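Local coordinates for uncharacterized protein (Legionella longbeachae NSW150, PDB 4JZA) that probably removes the 3-phosphate from phosphatidylinositol 3-phosphate, acting as a Legionella phosphoinositide phosphatase on lipids that matter in the interaction with the host, at residues A[46-49]-A[50-54]; A[194-197]-A[198-202]; A[630-633]-A[634-638]; A[742-745]-A[746-750]. All coordinates share one frame; numbering follows the deposited sequence.

Contact 1 of 4, residues A[46-49]-A[50-54]; sequences ARRV and DSLHK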
ATOM      1  N   ALA A  46      -4.578   3.874  18.152  1.00 43.13           N
ATOM      2  CA  ALA A  46      -3.488   3.055  18.633  1.00 42.76           C
ATOM      3  C   ALA A  46      -3.096   1.966  17.620  1.00 44.00           C
ATOM      4  O   ALA A  46      -1.933   1.611  17.509  1.00 46.17           O
ATOM      5  CB  ALA A  46      -3.887   2.410  19.953  1.00 42.25           C
ATOM      6  N   ARG A  47      -4.061   1.403  16.897  1.00 46.64           N
ATOM      7  CA  ARG A  47      -3.723   0.320  15.970  1.00 45.12           C
ATOM      8  C   ARG A  47      -2.878   0.879  14.878  1.00 40.48           C
ATOM      9  O   ARG A  47      -1.907   0.238  14.500  1.00 42.20           O
ATOM     10  CB  ARG A  47      -4.928  -0.446  15.378  1.00 43.38           C
ATOM     11  CG  ARG A  47      -5.710  -1.277  16.367  1.00 43.78           C
ATOM     12  CD  ARG A  47      -6.910  -1.974  15.702  1.00 46.25           C
ATOM     13  NE  ARG A  47      -6.457  -3.328  15.443  1.00 54.00           N
ATOM     14  CZ  ARG A  47      -6.553  -3.997  14.293  1.00 54.12           C
ATOM     15  NH1 ARG A  47      -7.186  -3.534  13.210  1.00 52.00           N
ATOM     16  NH2 ARG A  47      -6.022  -5.193  14.237  1.00 56.59           N
ATOM     17  N   ARG A  48      -3.207   2.074  14.406  1.00 38.43           N
ATOM     18  CA  ARG A  48      -2.483   2.652  13.262  1.00 38.74           C
ATOM     19  C   ARG A  48      -1.097   3.094  13.666  1.00 37.71           C
ATOM     20  O   ARG A  48      -0.143   2.851  12.943  1.00 38.47           O
ATOM     21  CB  ARG A  48      -3.221   3.838  12.657  1.00 38.74           C
ATOM     22  CG  ARG A  48      -2.832   4.144  11.227  1.00 37.64           C
ATOM     23  CD  ARG A  48      -3.789   3.509  10.253  1.00 39.62           C
ATOM     24  NE  ARG A  48      -3.228   3.472   8.935  1.00 38.40           N
ATOM     25  CZ  ARG A  48      -2.330   2.595   8.542  1.00 41.06           C
ATOM     26  NH1 ARG A  48      -1.937   1.652   9.367  1.00 44.35           N
ATOM     27  NH2 ARG A  48      -1.823   2.648   7.316  1.00 42.22           N
ATOM     28  N   VAL A  49      -0.991   3.740  14.813  1.00 36.44           N
ATOM     29  CA  VAL A  49       0.313   4.069  15.329  1.00 37.51           C
ATOM     30  C   VAL A  49       1.166   2.811  15.418  1.00 39.57           C
ATOM     31  O   VAL A  49       2.282   2.773  14.890  1.00 39.31           O
ATOM     32  CB  VAL A  49       0.255   4.757  16.711  1.00 37.54           C
ATOM     33  CG1 VAL A  49       1.645   4.875  17.311  1.00 37.67           C
ATOM     34  CG2 VAL A  49      -0.323   6.154  16.596  1.00 35.97           C
ATOM     35  N   ASP A  50       0.634   1.786  16.068  1.00 42.64           N
ATOM     36  CA  ASP A  50       1.387   0.567  16.330  1.00 45.79           C
ATOM     37  C   ASP A  50       1.800  -0.084  15.032  1.00 41.72           C
ATOM     38  O   ASP A  50       2.931  -0.489  14.861  1.00 48.53           O
ATOM     39  CB  ASP A  50       0.555  -0.376  17.221  1.00 51.35           C
ATOM     40  CG  ASP A  50       1.245  -1.731  17.513  1.00 55.89           C
ATOM     41  OD1 ASP A  50       2.317  -1.807  18.156  1.00 66.41           O
ATOM     42  OD2 ASP A  50       0.673  -2.750  17.127  1.00 58.29           O
ATOM     43  N   SER A  51       0.913  -0.138  14.075  1.00 40.71           N
ATOM     44  CA  SER A  51       1.250  -0.810  12.816  1.00 39.92           C
ATOM     45  C   SER A  51       2.357  -0.106  12.041  1.00 37.97           C
ATOM     46  O   SER A  51       3.157  -0.762  11.395  1.00 40.25           O
ATOM     47  CB  SER A  51       0.006  -0.941  11.928  1.00 39.01           C
ATOM     48  OG  SER A  51       0.228  -1.848  10.882  1.00 38.49           O
ATOM     49  N   LEU A  52       2.365   1.221  12.071  1.00 35.84           N
ATOM     50  CA  LEU A  52       3.362   1.989  11.348  1.00 36.21           C
ATOM     51  C   LEU A  52       4.720   1.929  12.038  1.00 36.55           C
ATOM     52  O   LEU A  52       5.792   1.977  11.388  1.00 36.69           O
ATOM     53  CB  LEU A  52       2.901   3.447  11.159  1.00 35.42           C
ATOM     54  CG  LEU A  52       1.708   3.627  10.225  1.00 36.47           C
ATOM     55  CD1 LEU A  52       1.315   5.078  10.194  1.00 36.19           C
ATOM     56  CD2 LEU A  52       1.976   3.151   8.806  1.00 37.18           C
ATOM     57  N   HIS A  53       4.660   1.875  13.357  1.00 36.31           N
ATOM     58  CA  HIS A  53       5.833   1.642  14.178  1.00 37.69           C
ATOM     59  C   HIS A  53       6.398   0.314  13.707  1.00 38.15           C
ATOM     60  O   HIS A  53       7.512   0.288  13.190  1.00 34.79           O
ATOM     61  CB  HIS A  53       5.429   1.668  15.668  1.00 40.03           C
ATOM     62  CG  HIS A  53       6.518   1.351  16.606  1.00 41.06           C
ATOM     63  ND1 HIS A  53       6.762   0.076  17.046  1.00 48.12           N
ATOM     64  CD2 HIS A  53       7.455   2.132  17.177  1.00 45.67           C
ATOM     65  CE1 HIS A  53       7.801   0.081  17.864  1.00 48.97           C
ATOM     66  NE2 HIS A  53       8.216   1.328  17.989  1.00 47.11           N
ATOM     67  N   LYS A  54       5.627  -0.774  13.787  1.00 38.69           N
ATOM     68  CA  LYS A  54       6.144  -2.033  13.228  1.00 43.24           C
ATOM     69  C   LYS A  54       6.569  -1.900  11.764  1.00 42.85           C
ATOM     70  O   LYS A  54       7.493  -2.559  11.346  1.00 50.45           O
ATOM     71  CB  LYS A  54       5.126  -3.153  13.323  1.00 48.12           C
ATOM     72  CG  LYS A  54       5.070  -3.820  14.686  1.00 48.74           C
ATOM     73  CD  LYS A  54       3.725  -4.497  14.901  1.00 49.47           C
ATOM     74  CE  LYS A  54       3.601  -4.929  16.344  1.00 55.07           C
ATOM     75  NZ  LYS A  54       2.187  -4.907  16.777  1.00 59.64           N
TER

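Contact 2 of 4, residues A[194-197]-A[198-202]; sequences RDLE and EYQHA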
ATOM      1  N   ARG A 194      15.641  -2.258 -16.251  1.00 52.87           N
ATOM      2  CA  ARG A 194      14.587  -1.294 -16.064  1.00 55.24           C
ATOM      3  C   ARG A 194      14.488  -0.326 -17.204  1.00 55.49           C
ATOM      4  O   ARG A 194      13.395   0.017 -17.594  1.00 53.23           O
ATOM      5  CB  ARG A 194      14.805  -0.512 -14.796  1.00 58.88           C
ATOM      6  CG  ARG A 194      14.564  -1.328 -13.549  1.00 60.84           C
ATOM      7  CD  ARG A 194      14.547  -0.430 -12.331  1.00 63.74           C
ATOM      8  NE  ARG A 194      14.693  -1.212 -11.103  1.00 66.15           N
ATOM      9  CZ  ARG A 194      13.734  -1.988 -10.573  1.00 58.88           C
ATOM     10  NH1 ARG A 194      12.554  -2.122 -11.166  1.00 54.13           N
ATOM     11  NH2 ARG A 194      13.958  -2.632  -9.443  1.00 53.57           N
ATOM     12  N   ASP A 195      15.627   0.104 -17.744  1.00 61.35           N
ATOM     13  CA  ASP A 195      15.647   1.083 -18.839  1.00 60.38           C
ATOM     14  C   ASP A 195      15.191   0.542 -20.215  1.00 59.53           C
ATOM     15  O   ASP A 195      14.979   1.318 -21.111  1.00 62.40           O
ATOM     16  CB  ASP A 195      17.021   1.718 -18.931  1.00 61.00           C
ATOM     17  CG  ASP A 195      17.399   2.511 -17.656  1.00 65.75           C
ATOM     18  OD1 ASP A 195      16.529   2.769 -16.781  1.00 66.40           O
ATOM     19  OD2 ASP A 195      18.582   2.880 -17.537  1.00 61.50           O
ATOM     20  N   LEU A 196      14.969  -0.755 -20.371  1.00 57.09           N
ATOM     21  CA  LEU A 196      14.605  -1.296 -21.671  1.00 58.85           C
ATOM     22  C   LEU A 196      13.226  -0.924 -22.144  1.00 58.42           C
ATOM     23  O   LEU A 196      12.329  -0.718 -21.338  1.00 58.90           O
ATOM     24  CB  LEU A 196      14.704  -2.830 -21.652  1.00 60.89           C
ATOM     25  CG  LEU A 196      16.070  -3.443 -21.301  1.00 59.83           C
ATOM     26  CD1 LEU A 196      16.014  -4.955 -21.434  1.00 59.97           C
ATOM     27  CD2 LEU A 196      17.143  -2.897 -22.220  1.00 60.75           C
ATOM     28  N   GLU A 197      13.059  -0.891 -23.465  1.00 57.76           N
ATOM     29  CA  GLU A 197      11.738  -0.840 -24.075  1.00 62.64           C
ATOM     30  C   GLU A 197      11.007  -2.185 -23.996  1.00 61.13           C
ATOM     31  O   GLU A 197      11.624  -3.234 -23.849  1.00 65.42           O
ATOM     32  CB  GLU A 197      11.862  -0.428 -25.531  1.00 73.06           C
ATOM     33  CG  GLU A 197      12.265   1.023 -25.751  1.00 76.86           C
ATOM     34  CD  GLU A 197      12.209   1.421 -27.221  1.00 86.40           C
ATOM     35  OE1 GLU A 197      11.155   1.206 -27.884  1.00 87.26           O
ATOM     36  OE2 GLU A 197      13.231   1.930 -27.728  1.00 93.19           O
ATOM     37  N   GLU A 198       9.692  -2.171 -24.140  1.00 62.48           N
ATOM     38  CA  GLU A 198       8.915  -3.370 -23.851  1.00 63.81           C
ATOM     39  C   GLU A 198       9.432  -4.560 -24.638  1.00 61.53           C
ATOM     40  O   GLU A 198       9.561  -5.631 -24.071  1.00 66.46           O
ATOM     41  CB  GLU A 198       7.383  -3.174 -24.057  1.00 66.19           C
ATOM     42  CG  GLU A 198       6.515  -4.355 -23.562  1.00 69.58           C
ATOM     43  CD  GLU A 198       4.979  -4.195 -23.762  1.00 71.34           C
ATOM     44  OE1 GLU A 198       4.238  -5.235 -23.750  1.00 66.53           O
ATOM     45  OE2 GLU A 198       4.496  -3.048 -23.928  1.00 60.33           O
ATOM     46  N   TYR A 199       9.715  -4.411 -25.931  1.00 62.20           N
ATOM     47  CA  TYR A 199      10.093  -5.606 -26.745  1.00 61.86           C
ATOM     48  C   TYR A 199      11.443  -6.176 -26.303  1.00 57.32           C
ATOM     49  O   TYR A 199      11.699  -7.381 -26.367  1.00 55.39           O
ATOM     50  CB  TYR A 199      10.062  -5.327 -28.270  1.00 61.09           C
ATOM     51  CG  TYR A 199      11.190  -4.471 -28.743  1.00 61.76           C
ATOM     52  CD1 TYR A 199      11.175  -3.122 -28.510  1.00 61.72           C
ATOM     53  CD2 TYR A 199      12.303  -5.017 -29.417  1.00 63.73           C
ATOM     54  CE1 TYR A 199      12.219  -2.303 -28.924  1.00 66.54           C
ATOM     55  CE2 TYR A 199      13.345  -4.199 -29.847  1.00 63.40           C
ATOM     56  CZ  TYR A 199      13.289  -2.823 -29.598  1.00 66.21           C
ATOM     57  OH  TYR A 199      14.266  -1.910 -29.960  1.00 66.50           O
ATOM     58  N   GLN A 200      12.302  -5.303 -25.825  1.00 57.33           N
ATOM     59  CA  GLN A 200      13.626  -5.733 -25.437  1.00 61.46           C
ATOM     60  C   GLN A 200      13.519  -6.439 -24.105  1.00 59.50           C
ATOM     61  O   GLN A 200      14.185  -7.438 -23.885  1.00 60.31           O
ATOM     62  CB  GLN A 200      14.593  -4.544 -25.356  1.00 64.58           C
ATOM     63  CG  GLN A 200      14.822  -3.798 -26.675  1.00 65.49           C
ATOM     64  CD  GLN A 200      15.710  -2.567 -26.493  1.00 67.28           C
ATOM     65  OE1 GLN A 200      16.907  -2.677 -26.385  1.00 75.03           O
ATOM     66  NE2 GLN A 200      15.117  -1.416 -26.430  1.00 70.84           N
ATOM     67  N   HIS A 201      12.672  -5.911 -23.222  1.00 59.03           N
ATOM     68  CA  HIS A 201      12.358  -6.559 -21.938  1.00 54.46           C
ATOM     69  C   HIS A 201      11.836  -7.970 -22.188  1.00 52.92           C
ATOM     70  O   HIS A 201      12.232  -8.908 -21.469  1.00 51.66           O
ATOM     71  CB  HIS A 201      11.306  -5.755 -21.150  1.00 54.83           C
ATOM     72  CG  HIS A 201      11.344  -5.963 -19.657  1.00 54.19           C
ATOM     73  ND1 HIS A 201      12.321  -5.422 -18.850  1.00 55.32           N
ATOM     74  CD2 HIS A 201      10.505  -6.617 -18.823  1.00 52.10           C
ATOM     75  CE1 HIS A 201      12.082  -5.726 -17.586  1.00 51.32           C
ATOM     76  NE2 HIS A 201      10.994  -6.466 -17.546  1.00 50.77           N
ATOM     77  N   ALA A 202      10.977  -8.141 -23.191  1.00 47.45           N
ATOM     78  CA  ALA A 202      10.499  -9.469 -23.473  1.00 52.59           C
ATOM     79  C   ALA A 202      11.649 -10.379 -23.941  1.00 58.48           C
ATOM     80  O   ALA A 202      11.698 -11.582 -23.570  1.00 57.93           O
ATOM     81  CB  ALA A 202       9.396  -9.452 -24.502  1.00 55.76           C
TER

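Contact 3 of 4, residues A[630-633]-A[634-638]; sequences IAAE and IRKRL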
ATOM      1  N   ILE A 630     -31.160   4.794   5.074  1.00 45.50           N
ATOM      2  CA  ILE A 630     -30.204   3.970   5.836  1.00 43.82           C
ATOM      3  C   ILE A 630     -29.096   4.813   6.471  1.00 43.13           C
ATOM      4  O   ILE A 630     -28.755   4.683   7.642  1.00 41.92           O
ATOM      5  CB  ILE A 630     -29.553   2.919   4.932  1.00 42.28           C
ATOM      6  CG1 ILE A 630     -30.624   1.936   4.425  1.00 43.74           C
ATOM      7  CG2 ILE A 630     -28.480   2.152   5.687  1.00 40.87           C
ATOM      8  CD1 ILE A 630     -30.195   1.061   3.264  1.00 42.57           C
ATOM      9  N   ALA A 631     -28.545   5.696   5.672  1.00 43.78           N
ATOM     10  CA  ALA A 631     -27.535   6.591   6.162  1.00 45.83           C
ATOM     11  C   ALA A 631     -28.110   7.400   7.318  1.00 43.34           C
ATOM     12  O   ALA A 631     -27.494   7.507   8.373  1.00 44.03           O
ATOM     13  CB  ALA A 631     -27.025   7.502   5.036  1.00 45.41           C
ATOM     14  N   ALA A 632     -29.299   7.938   7.126  1.00 42.21           N
ATOM     15  CA  ALA A 632     -29.948   8.750   8.172  1.00 42.89           C
ATOM     16  C   ALA A 632     -30.248   7.982   9.455  1.00 38.88           C
ATOM     17  O   ALA A 632     -30.083   8.484  10.538  1.00 36.07           O
ATOM     18  CB  ALA A 632     -31.230   9.375   7.633  1.00 43.52           C
ATOM     19  N   GLU A 633     -30.692   6.760   9.320  1.00 39.98           N
ATOM     20  CA  GLU A 633     -30.918   5.939  10.485  1.00 43.27           C
ATOM     21  C   GLU A 633     -29.623   5.674  11.255  1.00 42.95           C
ATOM     22  O   GLU A 633     -29.605   5.740  12.485  1.00 41.98           O
ATOM     23  CB  GLU A 633     -31.565   4.612  10.050  1.00 48.01           C
ATOM     24  CG  GLU A 633     -31.824   3.610  11.182  1.00 50.66           C
ATOM     25  CD  GLU A 633     -32.843   4.098  12.200  1.00 51.83           C
ATOM     26  OE1 GLU A 633     -33.438   5.174  11.992  1.00 52.21           O
ATOM     27  OE2 GLU A 633     -33.059   3.390  13.205  1.00 53.40           O
ATOM     28  N   ILE A 634     -28.530   5.375  10.535  1.00 42.76           N
ATOM     29  CA  ILE A 634     -27.241   5.139  11.195  1.00 40.67           C
ATOM     30  C   ILE A 634     -26.789   6.402  11.919  1.00 43.90           C
ATOM     31  O   ILE A 634     -26.368   6.346  13.100  1.00 45.15           O
ATOM     32  CB  ILE A 634     -26.160   4.742  10.214  1.00 38.15           C
ATOM     33  CG1 ILE A 634     -26.490   3.372   9.623  1.00 37.61           C
ATOM     34  CG2 ILE A 634     -24.806   4.684  10.926  1.00 38.07           C
ATOM     35  CD1 ILE A 634     -25.825   3.081   8.288  1.00 35.67           C
ATOM     36  N   ARG A 635     -26.867   7.532  11.200  1.00 43.54           N
ATOM     37  CA  ARG A 635     -26.494   8.821  11.741  1.00 44.05           C
ATOM     38  C   ARG A 635     -27.226   9.131  13.021  1.00 45.02           C
ATOM     39  O   ARG A 635     -26.639   9.646  13.963  1.00 46.56           O
ATOM     40  CB  ARG A 635     -26.722   9.946  10.728  1.00 45.29           C
ATOM     41  CG  ARG A 635     -25.605  10.224   9.698  1.00 44.33           C
ATOM     42  CD  ARG A 635     -26.055  11.373   8.809  1.00 44.37           C
ATOM     43  NE  ARG A 635     -25.947  11.097   7.386  1.00 43.48           N
ATOM     44  CZ  ARG A 635     -26.957  11.148   6.519  1.00 43.92           C
ATOM     45  NH1 ARG A 635     -28.173  11.426   6.919  1.00 43.61           N
ATOM     46  NH2 ARG A 635     -26.756  10.887   5.224  1.00 45.49           N
ATOM     47  N   LYS A 636     -28.510   8.828  13.055  1.00 47.98           N
ATOM     48  CA  LYS A 636     -29.327   9.206  14.185  1.00 48.48           C
ATOM     49  C   LYS A 636     -29.122   8.202  15.303  1.00 46.37           C
ATOM     50  O   LYS A 636     -28.981   8.569  16.456  1.00 45.38           O
ATOM     51  CB  LYS A 636     -30.796   9.394  13.757  1.00 55.14           C
ATOM     52  CG  LYS A 636     -30.956  10.633  12.837  1.00 61.09           C
ATOM     53  CD  LYS A 636     -32.386  10.965  12.405  1.00 66.95           C
ATOM     54  CE  LYS A 636     -33.033   9.862  11.563  1.00 67.17           C
ATOM     55  NZ  LYS A 636     -34.395  10.252  11.107  1.00 68.47           N
ATOM     56  N   ARG A 637     -29.005   6.934  14.989  1.00 45.44           N
ATOM     57  CA  ARG A 637     -28.674   5.983  16.044  1.00 47.79           C
ATOM     58  C   ARG A 637     -27.373   6.328  16.817  1.00 47.77           C
ATOM     59  O   ARG A 637     -27.264   6.066  18.039  1.00 49.40           O
ATOM     60  CB  ARG A 637     -28.556   4.588  15.443  1.00 50.77           C
ATOM     61  CG  ARG A 637     -29.881   3.900  15.180  1.00 49.32           C
ATOM     62  CD  ARG A 637     -29.569   2.552  14.583  1.00 50.73           C
ATOM     63  NE  ARG A 637     -30.691   1.783  14.076  1.00 46.88           N
ATOM     64  CZ  ARG A 637     -30.613   0.489  13.816  1.00 47.42           C
ATOM     65  NH1 ARG A 637     -29.491  -0.159  14.059  1.00 47.02           N
ATOM     66  NH2 ARG A 637     -31.662  -0.168  13.336  1.00 52.67           N
ATOM     67  N   LEU A 638     -26.389   6.881  16.101  1.00 43.70           N
ATOM     68  CA  LEU A 638     -25.124   7.296  16.698  1.00 42.76           C
ATOM     69  C   LEU A 638     -25.118   8.745  17.169  1.00 42.66           C
ATOM     70  O   LEU A 638     -24.137   9.187  17.737  1.00 41.72           O
ATOM     71  CB  LEU A 638     -24.000   7.097  15.681  1.00 43.67           C
ATOM     72  CG  LEU A 638     -23.682   5.645  15.317  1.00 41.70           C
ATOM     73  CD1 LEU A 638     -22.783   5.591  14.106  1.00 45.46           C
ATOM     74  CD2 LEU A 638     -23.002   4.966  16.471  1.00 38.84           C
TER

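Contact 4 of 4, residues A[742-745]-A[746-750]; sequences SPSS and GKDNI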
ATOM      1  N   SER A 742      22.957  31.100  29.865  1.00 95.28           N
ATOM      2  CA  SER A 742      22.269  30.399  30.983  1.00 93.75           C
ATOM      3  C   SER A 742      23.164  29.274  31.501  1.00101.33           C
ATOM      4  O   SER A 742      23.905  28.697  30.723  1.00101.60           O
ATOM      5  CB  SER A 742      20.942  29.776  30.531  1.00 86.81           C
ATOM      6  OG  SER A 742      19.894  30.716  30.516  1.00 85.41           O
ATOM      7  N   PRO A 743      23.111  28.950  32.809  1.00114.95           N
ATOM      8  CA  PRO A 743      23.836  27.727  33.224  1.00113.73           C
ATOM      9  C   PRO A 743      22.971  26.477  32.968  1.00109.81           C
ATOM     10  O   PRO A 743      21.735  26.567  32.990  1.00108.87           O
ATOM     11  CB  PRO A 743      24.123  27.953  34.727  1.00111.77           C
ATOM     12  CG  PRO A 743      23.456  29.256  35.095  1.00116.68           C
ATOM     13  CD  PRO A 743      22.534  29.656  33.968  1.00115.73           C
ATOM     14  N   SER A 744      23.614  25.341  32.694  1.00105.28           N
ATOM     15  CA  SER A 744      22.913  24.086  32.325  1.00104.38           C
ATOM     16  C   SER A 744      23.686  22.858  32.795  1.00 96.36           C
ATOM     17  O   SER A 744      24.918  22.847  32.756  1.00 80.63           O
ATOM     18  CB  SER A 744      22.666  23.993  30.795  1.00105.53           C
ATOM     19  OG  SER A 744      23.708  23.354  30.048  1.00 93.44           O
ATOM     20  N   SER A 745      22.959  21.825  33.218  1.00 91.98           N
ATOM     21  CA  SER A 745      23.595  20.597  33.675  1.00 92.75           C
ATOM     22  C   SER A 745      22.853  19.352  33.206  1.00 87.75           C
ATOM     23  O   SER A 745      21.624  19.359  33.069  1.00 82.36           O
ATOM     24  CB  SER A 745      23.743  20.607  35.205  1.00 92.57           C
ATOM     25  OG  SER A 745      22.803  21.490  35.792  1.00 92.75           O
ATOM     26  N   GLY A 746      23.633  18.309  32.931  1.00 84.25           N
ATOM     27  CA  GLY A 746      23.128  16.961  32.775  1.00 88.06           C
ATOM     28  C   GLY A 746      22.371  16.672  31.497  1.00 94.20           C
ATOM     29  O   GLY A 746      22.977  16.631  30.419  1.00100.31           O
ATOM     30  N   LYS A 747      21.067  16.398  31.635  1.00 94.02           N
ATOM     31  CA  LYS A 747      20.162  16.214  30.496  1.00 97.49           C
ATOM     32  C   LYS A 747      20.204  17.476  29.633  1.00 90.89           C
ATOM     33  O   LYS A 747      20.235  17.403  28.392  1.00 77.40           O
ATOM     34  CB  LYS A 747      18.690  15.977  30.949  1.00111.93           C
ATOM     35  CG  LYS A 747      18.113  14.568  30.740  1.00114.29           C
ATOM     36  CD  LYS A 747      18.107  13.724  32.010  1.00120.93           C
ATOM     37  CE  LYS A 747      19.397  13.883  32.816  1.00120.71           C
ATOM     38  NZ  LYS A 747      19.550  12.857  33.877  1.00119.03           N
ATOM     39  N   ASP A 748      20.191  18.631  30.310  1.00 83.93           N
ATOM     40  CA  ASP A 748      20.165  19.938  29.637  1.00 82.74           C
ATOM     41  C   ASP A 748      21.258  20.055  28.554  1.00 71.18           C
ATOM     42  O   ASP A 748      21.007  20.556  27.466  1.00 67.21           O
ATOM     43  CB  ASP A 748      20.291  21.076  30.666  1.00 89.27           C
ATOM     44  CG  ASP A 748      19.399  22.277  30.338  1.00 96.28           C
ATOM     45  OD1 ASP A 748      19.238  22.633  29.143  1.00 90.46           O
ATOM     46  OD2 ASP A 748      18.849  22.862  31.300  1.00104.36           O
ATOM     47  N   ASN A 749      22.445  19.535  28.854  1.00 61.75           N
ATOM     48  CA  ASN A 749      23.581  19.559  27.944  1.00 53.02           C
ATOM     49  C   ASN A 749      23.314  18.937  26.598  1.00 49.13           C
ATOM     50  O   ASN A 749      23.937  19.338  25.628  1.00 48.60           O
ATOM     51  CB  ASN A 749      24.780  18.872  28.586  1.00 51.95           C
ATOM     52  CG  ASN A 749      25.445  19.726  29.671  1.00 54.08           C
ATOM     53  OD1 ASN A 749      25.114  20.912  29.845  1.00 55.99           O
ATOM     54  ND2 ASN A 749      26.409  19.133  30.389  1.00 50.27           N
ATOM     55  N   ILE A 750      22.417  17.956  26.535  1.00 46.85           N
ATOM     56  CA  ILE A 750      22.084  17.313  25.266  1.00 48.00           C
ATOM     57  C   ILE A 750      21.366  18.312  24.350  1.00 51.50           C
ATOM     58  O   ILE A 750      21.671  18.365  23.173  1.00 52.47           O
ATOM     59  CB  ILE A 750      21.226  16.053  25.460  1.00 46.52           C
ATOM     60  CG1 ILE A 750      21.985  15.015  26.290  1.00 48.66           C
ATOM     61  CG2 ILE A 750      20.852  15.415  24.140  1.00 45.66           C
ATOM     62  CD1 ILE A 750      21.260  13.664  26.431  1.00 47.88           C
TER

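Contact 1 of 4, residues A[46-49]-A[50-54]
Within the long helix 41-62, Arg-48 lies against Ser-51 and Leu-52 on the following turn, and regular i to i+4 backbone bonds join the two halves. Leu-52 N reaches Arg-48 O at 3.1 Å and His-53 N reaches Val-49 O at 3.0 Å, while Asp-50 N and Ser-51 N bond to Ala-46 O and Arg-47 O in the same way. The Arg-48 side chain leaves with CG anti to the backbone N and then bends at chi2 (96°), which swings the guanidinium back alongside the next turn. Leu-52 CG stands over one face of it, offset toward the rim and 4.1 Å above the plane. Ser-51 CB sits near that plane instead, at the edge, 4.1 Å from Arg-48 NH1. Beyond the helix, Arg-48 NH1 forms a salt bridge with Glu-133 OE1, which also meets Ser-51 OG; Arg-48 NE bonds to Asp-653 O and NH1 also to Pro-614 O. One turn further along, Lys-54 NZ forms a salt bridge with Asp-50 OD2 at 2.7 Å, on the syn side and 22° out of the carboxylate plane; Asp-50 OD1 has a second partner in Lys-85. A buried arginine held by an acid, by backbone carbonyls and by a leucine over one face is probably fixed in its rotation, its charge largely balanced by Glu-133.

Contact 2 of 4, residues A[194-197]-A[198-202]
The Tyr-199 ring has Glu-197 OE1 at its edge, in the ring plane and 3.8 Å from Tyr-199 CE1, while Gln-200 CG lies over one face, displaced toward the rim. The side chains of Glu-197 and Tyr-199 lie side by side and point the same way, with carboxylate and ring planes 86° apart, nearly perpendicular. The His-201 ring likewise meets its neighbour edge-on: Leu-196 CB lies near its plane, 4.5 Å from His-201 ND1, an atom that makes a weak hydrogen bond to Leu-193 O. The Gln-200 side chain slants across that of Glu-197, its amide plane turned 79° from the carboxylate, with Gln-200 NE2 3.5 Å from Glu-197 CB. Leu-196 packs against the same turn, its CD1 3.9 Å from Gln-200 O. All of this surrounds the start of helix 198-206 in the insertion domain, with Glu-197 at the N-cap position. Its carbonyl takes the first helical bond, from His-201 N to Glu-197 O at 2.9 Å and almost straight (172°), together with a weak one from Gln-200 N. Helix 274-288 covers this corner, Phe-287 touching both Leu-196 and Gln-200. A glutamate carboxylate beside the amino end of a helix is probably favoured by the helix dipole, and the hydrogens on the tyrosine edge would offer its oxygen a further, weakly positive neighbour.

Contact 3 of 4, residues A[630-633]-A[634-638]
Glu-633 turns toward Arg-637 by placing CG anti to its own amide nitrogen and then folding at chi2 (65°), whereas Arg-637 runs straight from CG to NE. The two chains meet slantwise in a salt bridge, Arg-637 NE to Glu-633 OE2 at 3.0 Å with an N-H...O angle of 166°. The carboxylate oxygen is approached on its anti side and somewhat out of the carboxylate plane, yet it lies in the guanidinium plane, at its edge, and the two flat groups stand 82° apart. The other nitrogens of Arg-637 turn to helix 587-602, NH1 to Asp-598 and NH2 to Ser-594 O. This is an i to i+4 ion pair of the short helix 628-637, close to its C-terminal end, where Arg-637 N also bonds to Glu-633 O at 2.8 Å. On another side of the helix, Arg-635 folds its guanidinium back over the backbone, one face lying above Ala-631 C and Ala-632 N, and Arg-635 NH2 is 3.4 Å from Ala-631 CB. Salt bridges to Glu-623 and Glu-628 hold that arginine in place. Ile-634 CD1 touches Ile-630 CG2 at 3.8 Å, and Leu-644 of helix 643-652 packs against Ile-634.

Contact 4 of 4, residues A[742-745]-A[746-750]
A turn at the protein surface, in the C-terminal domain, links the loop after helix 731-740 to the start of helix 748-761; Ser-744 and Ser-745 on the loop side meet Asp-748 and Asn-749. The side-chain hydrogen bond across the turn runs from Ser-744 OG to Asn-749 OD1, 2.8 Å long, with the hydroxyl nearly in line with the amide C=O (C=O...O angle 165°). Asn-749 holds CG anti to its carbonyl carbon (chi1 -75°), so that its amide reaches back along the helix start toward the incoming loop. At the other end of that amide, Asn-749 ND2 bonds to Thr-692 OG1 of helix 676-702, so both polar atoms of the group have partners. Tyr-695 of the same helix touches both Ser-744 and Asn-749. Beside this bond Ser-744 CB rests against the Asp-748 carboxylate, 3.7 Å from Asp-748 CG. The backbone closes the turn itself: Asp-748 N bonds to Ser-745 O at 3.2 Å, approaching from above the carbonyl plane. Gly-746, with its positive phi (74°), takes position i+1, where a type II' turn favours glycine. After a weak bond from Asn-749 N to Gly-746 O, Ile-750 N makes an i to i+3 hydrogen bond to Lys-747 O at 2.9 Å. The whole is a type II' beta turn from Ser-745 to Asp-748 leading into a helix, with a serine-asparagine hydrogen bond spanning it.

Overall arrangement
From the N terminus, contact 1 comes first, within helix 41-62, which packs on helices 74-87 and 95-116. Contact 2 follows at the start of helix 198-206, set against helices 261-270 and 274-288 in the insertion domain. Contact 3, in helix 628-637, faces helices 587-602 and 643-652, and contact 4, at the entry to helix 748-761, rests on helix 676-702 in the C-terminal domain. Each joins neighbouring turns or a loop to its helix, so none closes a long loop; they run in series without nesting or crossing. Contact 1 is the most central, its centre about 30 Å from that of contact 3. Contacts 2 and 3 lie on opposite sides of the chain's centre.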